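Local coordinates for protein transcriptional regulator, MarR/EmrR family (Clostridium acetobutylicum, PDB 3JW4) that probably binds DNA as a dimeric winged-helix transcriptional regulator of the MarR family, at residues S56-Q60 against K61-Q65; K135-M138 against S139-K143. All blocks are in the same frame, centred on the assembly; numbering follows the deposited sequence.

Contact 1. Residues S56-Q60 against K61-Q65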
loop_
_atom_site.group_PDB
_atom_site.type_symbol
_atom_site.label_atom_id
_atom_site.label_comp_id
_atom_site.label_asym_id
_atom_site.label_seq_id
_atom_site.Cartn_x
_atom_site.Cartn_y
_atom_site.Cartn_z
ATOM N N SER B 56 24.151 -1.259 -17.558
ATOM C CA SER B 56 24.936 -0.707 -16.442
ATOM C C SER B 56 25.606 -1.764 -15.568
ATOM O O SER B 56 26.554 -1.453 -14.807
ATOM C CB SER B 56 24.016 0.049 -15.490
ATOM O OG SER B 56 23.663 1.275 -16.062
ATOM N N GLY B 57 25.088 -2.989 -15.622
ATOM C CA GLY B 57 25.608 -4.094 -14.846
ATOM C C GLY B 57 24.793 -4.233 -13.572
ATOM O O GLY B 57 24.951 -3.443 -12.667
ATOM N N ILE B 58 23.913 -5.227 -13.509
ATOM C CA ILE B 58 23.075 -5.427 -12.327
ATOM C C ILE B 58 23.501 -6.720 -11.655
ATOM O O ILE B 58 23.544 -7.760 -12.315
ATOM C CB ILE B 58 21.598 -5.574 -12.727
ATOM C CG1 ILE B 58 21.048 -4.261 -13.255
ATOM C CG2 ILE B 58 20.733 -5.999 -11.529
ATOM C CD1 ILE B 58 19.821 -4.514 -14.048
ATOM N N ILE B 59 23.826 -6.670 -10.366
ATOM C CA ILE B 59 24.024 -7.907 -9.588
ATOM C C ILE B 59 22.904 -8.110 -8.561
ATOM O O ILE B 59 22.103 -7.213 -8.306
ATOM C CB ILE B 59 25.422 -7.974 -8.920
ATOM C CG1 ILE B 59 25.571 -6.918 -7.823
ATOM C CG2 ILE B 59 26.526 -7.833 -9.971
ATOM C CD1 ILE B 59 26.858 -7.047 -7.036
ATOM N N GLN B 60 22.822 -9.308 -7.988
ATOM C CA GLN B 60 21.703 -9.596 -7.082
ATOM C C GLN B 60 21.638 -8.588 -5.939
ATOM O O GLN B 60 20.552 -8.131 -5.582
ATOM C CB GLN B 60 21.737 -11.032 -6.551
ATOM C CG GLN B 60 20.532 -11.339 -5.645
ATOM C CD GLN B 60 20.411 -12.793 -5.274
ATOM O OE1 GLN B 60 20.669 -13.680 -6.093
ATOM N NE2 GLN B 60 19.985 -13.054 -4.038
ATOM N N LYS B 61 22.800 -8.218 -5.395
ATOM C CA LYS B 61 22.893 -7.160 -4.379
ATOM C C LYS B 61 22.113 -5.872 -4.717
ATOM O O LYS B 61 21.425 -5.338 -3.855
ATOM C CB LYS B 61 24.366 -6.806 -4.089
ATOM C CG LYS B 61 25.009 -7.575 -2.927
ATOM C CD LYS B 61 26.506 -7.914 -3.165
ATOM C CE LYS B 61 27.393 -6.683 -3.425
ATOM N NZ LYS B 61 27.555 -5.809 -2.233
ATOM N N ASP B 62 22.231 -5.357 -5.945
ATOM C CA ASP B 62 21.539 -4.101 -6.316
ATOM C C ASP B 62 20.008 -4.260 -6.265
ATOM O O ASP B 62 19.271 -3.293 -6.033
ATOM C CB ASP B 62 21.907 -3.642 -7.741
ATOM C CG ASP B 62 23.418 -3.497 -7.967
ATOM O OD1 ASP B 62 24.115 -2.926 -7.103
ATOM O OD2 ASP B 62 23.894 -3.932 -9.038
ATOM N N LEU B 63 19.535 -5.476 -6.527
ATOM C CA LEU B 63 18.102 -5.755 -6.523
ATOM C C LEU B 63 17.596 -5.810 -5.068
ATOM O O LEU B 63 16.604 -5.178 -4.734
ATOM C CB LEU B 63 17.807 -7.048 -7.294
ATOM C CG LEU B 63 18.154 -6.982 -8.791
ATOM C CD1 LEU B 63 17.936 -8.320 -9.493
ATOM C CD2 LEU B 63 17.349 -5.893 -9.469
ATOM N N ALA B 64 18.300 -6.535 -4.204
ATOM C CA ALA B 64 18.032 -6.487 -2.737
ATOM C C ALA B 64 17.813 -5.064 -2.180
ATOM O O ALA B 64 16.808 -4.804 -1.507
ATOM C CB ALA B 64 19.147 -7.191 -1.960
ATOM N N GLN B 65 18.734 -4.152 -2.483
ATOM C CA GLN B 65 18.684 -2.772 -1.961
ATOM C C GLN B 65 17.788 -1.874 -2.814
ATOM O O GLN B 65 17.072 -2.354 -3.700
ATOM C CB GLN B 65 20.099 -2.172 -1.879
ATOM C CG GLN B 65 21.111 -3.055 -1.126
ATOM C CD GLN B 65 22.472 -2.383 -0.897
ATOM O OE1 GLN B 65 22.554 -1.267 -0.365
ATOM N NE2 GLN B 65 23.548 -3.080 -1.273
#

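Contact 2. Residues K135-M138 against S139-K143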
loop_
_atom_site.group_PDB
_atom_site.type_symbol
_atom_site.label_atom_id
_atom_site.label_comp_id
_atom_site.label_asym_id
_atom_site.label_seq_id
_atom_site.Cartn_x
_atom_site.Cartn_y
_atom_site.Cartn_z
ATOM N N LYS B 135 -3.164 18.620 -14.997
ATOM C CA LYS B 135 -1.971 19.410 -14.702
ATOM C C LYS B 135 -1.978 19.798 -13.206
ATOM O O LYS B 135 -0.975 19.675 -12.495
ATOM C CB LYS B 135 -1.974 20.646 -15.595
ATOM C CG LYS B 135 -0.623 21.102 -16.027
ATOM C CD LYS B 135 -0.698 22.198 -17.137
ATOM C CE LYS B 135 -1.554 23.390 -16.715
ATOM N NZ LYS B 135 -1.365 23.775 -15.293
ATOM N N GLN B 136 -3.127 20.220 -12.715
ATOM C CA GLN B 136 -3.229 20.546 -11.293
ATOM C C GLN B 136 -2.950 19.325 -10.418
ATOM O O GLN B 136 -2.212 19.430 -9.458
ATOM C CB GLN B 136 -4.577 21.162 -10.972
ATOM C CG GLN B 136 -4.773 22.500 -11.616
ATOM C CD GLN B 136 -6.219 22.968 -11.598
ATOM O OE1 GLN B 136 -7.137 22.237 -11.181
ATOM N NE2 GLN B 136 -6.435 24.206 -12.069
ATOM N N LEU B 137 -3.503 18.163 -10.763
ATOM C CA LEU B 137 -3.332 16.964 -9.940
ATOM C C LEU B 137 -1.862 16.534 -9.880
ATOM O O LEU B 137 -1.365 16.126 -8.815
ATOM C CB LEU B 137 -4.165 15.805 -10.471
ATOM C CG LEU B 137 -4.164 14.478 -9.704
ATOM C CD1 LEU B 137 -4.593 14.623 -8.234
ATOM C CD2 LEU B 137 -5.023 13.433 -10.402
HETATM N N MSE B 138 -1.178 16.592 -11.008
HETATM C CA MSE B 138 0.233 16.187 -11.041
HETATM C C MSE B 138 1.042 17.088 -10.136
HETATM O O MSE B 138 1.814 16.624 -9.316
HETATM C CB MSE B 138 0.814 16.265 -12.450
HETATM C CG MSE B 138 2.305 15.842 -12.545
HETATM SE SE MSE B 138 2.444 13.977 -12.084
HETATM C CE MSE B 138 2.189 13.272 -13.903
ATOM N N SER B 139 0.845 18.381 -10.298
ATOM C CA SER B 139 1.585 19.361 -9.543
ATOM C C SER B 139 1.367 19.210 -8.033
ATOM O O SER B 139 2.316 19.245 -7.249
ATOM C CB SER B 139 1.153 20.739 -9.996
ATOM O OG SER B 139 1.616 21.698 -9.099
ATOM N N ILE B 140 0.112 19.042 -7.637
ATOM C CA ILE B 140 -0.246 18.898 -6.253
ATOM C C ILE B 140 0.276 17.578 -5.651
ATOM O O ILE B 140 0.812 17.567 -4.547
ATOM C CB ILE B 140 -1.795 19.018 -6.100
ATOM C CG1 ILE B 140 -2.245 20.459 -6.433
ATOM C CG2 ILE B 140 -2.245 18.636 -4.699
ATOM C CD1 ILE B 140 -3.781 20.646 -6.507
ATOM N N LEU B 141 0.109 16.473 -6.361
ATOM C CA LEU B 141 0.545 15.190 -5.827
ATOM C C LEU B 141 2.079 15.160 -5.653
ATOM O O LEU B 141 2.586 14.566 -4.706
ATOM C CB LEU B 141 0.074 14.015 -6.686
ATOM C CG LEU B 141 -1.426 13.681 -6.759
ATOM C CD1 LEU B 141 -1.626 12.582 -7.813
ATOM C CD2 LEU B 141 -1.975 13.292 -5.453
ATOM N N ILE B 142 2.808 15.805 -6.547
ATOM C CA ILE B 142 4.252 15.910 -6.379
ATOM C C ILE B 142 4.541 16.648 -5.063
ATOM O O ILE B 142 5.364 16.187 -4.271
ATOM C CB ILE B 142 4.910 16.593 -7.565
ATOM C CG1 ILE B 142 4.847 15.710 -8.813
ATOM C CG2 ILE B 142 6.410 16.874 -7.298
ATOM C CD1 ILE B 142 5.243 16.497 -10.089
ATOM N N LYS B 143 3.832 17.752 -4.808
ATOM C CA LYS B 143 4.060 18.516 -3.598
ATOM C C LYS B 143 3.710 17.734 -2.346
ATOM O O LYS B 143 4.481 17.758 -1.371
ATOM C CB LYS B 143 3.284 19.842 -3.614
ATOM C CG LYS B 143 3.797 20.835 -4.632
ATOM C CD LYS B 143 3.010 22.121 -4.575
ATOM C CE LYS B 143 3.491 23.104 -5.628
ATOM N NZ LYS B 143 2.821 24.438 -5.436
#

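Contact 1. Residues S56-Q60 against K61-Q65
Ile58 and Leu63 meet across the N terminus of helix 60-64 as a hydrophobic staple, with Asp62 supplying one half of a capping box. Ile59 is the N-cap, which puts the staple residues just before the cap and at the fourth helical position. In a MarR winged-helix domain this is the first helix of the helix-turn-helix.

The tight side faces the protein. CG2 of Ile58 lies 3.9 Å from CG of Leu63, and the two side chains cross at about a right angle. Chi1 of -69° sets CG1 of Ile58 beside the backbone N and leaves CG2 anti to that N, facing Leu63. Ile58 is buried: Ile50 of helix 41-53 backs it, and Leu78 of helix 74-83 and Ile101 of strand 100-103 touch the leucine.

The solvent side is more polar, and both Lys61 and Asp62 are exposed. Ile59 and Lys61 run side by side there, with Ile59 CD1 3.7 Å from Lys61 CE. The lysine chain bends repeatedly past this methyl, and its amino end leads away.

The cap itself is polar and incomplete. The N-cap isoleucine has no polar side chain to give the other half of the box. Its carbonyl O takes a weak bond from Asp62 N. Gln60 O receives two N-H groups: a weak one from Leu63 and a straighter one from Ala64 at 3.1 Å, nearly along the C=O axis. The carboxylate turns back toward the loop: Ile59 N-H points almost straight at Asp62 OD2 (3.0 Å, 172°), reaching it from above the carboxylate plane.

Contact 2. Residues K135-M138 against S139-K143
This is an i to i+4 contact within helix 131-146, near the C terminus of the chain, where Leu137 packs on Leu141 and Met138 on Ile142. Four successive backbone hydrogen bonds support it, from the N-H of Ser139, Ile140, Leu141 and Ile142 to the carbonyls of Lys135, Gln136, Leu137 and Met138. The closest of them, Leu141 N to Leu137 O, is 2.9 Å.

Leu137 makes the firmer side-chain pairing. Chi1 of -177° puts its CG beside its own carbonyl carbon; with chi2 at 56°, CD1 meets the Leu141 side chain, which leans back toward it. There CD1 lies 3.6 Å from both CG and CD1 of Leu141. In MarR proteins the terminal helices form the dimerisation region, and this helix does so here. Leu137 packs on Ile140 of the second subunit, and Gln136 meets its own counterpart there. Lys143 NZ forms a salt bridge with Glu133 of that subunit.

The pairing of Met138, a selenomethionine, with Ile142 is looser. Met138 CG approaches Ile142 CD1 at 3.9 Å, and the end methyl CE turns away from it. The second subunit's Pro14 packs against Met138. Ile142 CG1 sits closer to the backbone, 3.2 Å from Met138 O.

In the fold
Going from the N terminus, the chain passes helices 14-35 and 41-53 before reaching contact 1. There the loop 56-59 turns into helix 60-64, next to helix 74-83 and strand 100-103 of the putative DNA-binding part. The chain then runs through the two-stranded wing and along helix 105-126 to contact 2, inside helix 131-146. Each contact joins adjoining segments, so neither encloses a long loop. They lie in series, neither nested nor crossed. The centres of contact 1 and contact 2 are about 32 Å apart, and the two do not touch. No other chain of the assembly touches contact 1, whereas contact 2 lies against the second subunit of the dimer.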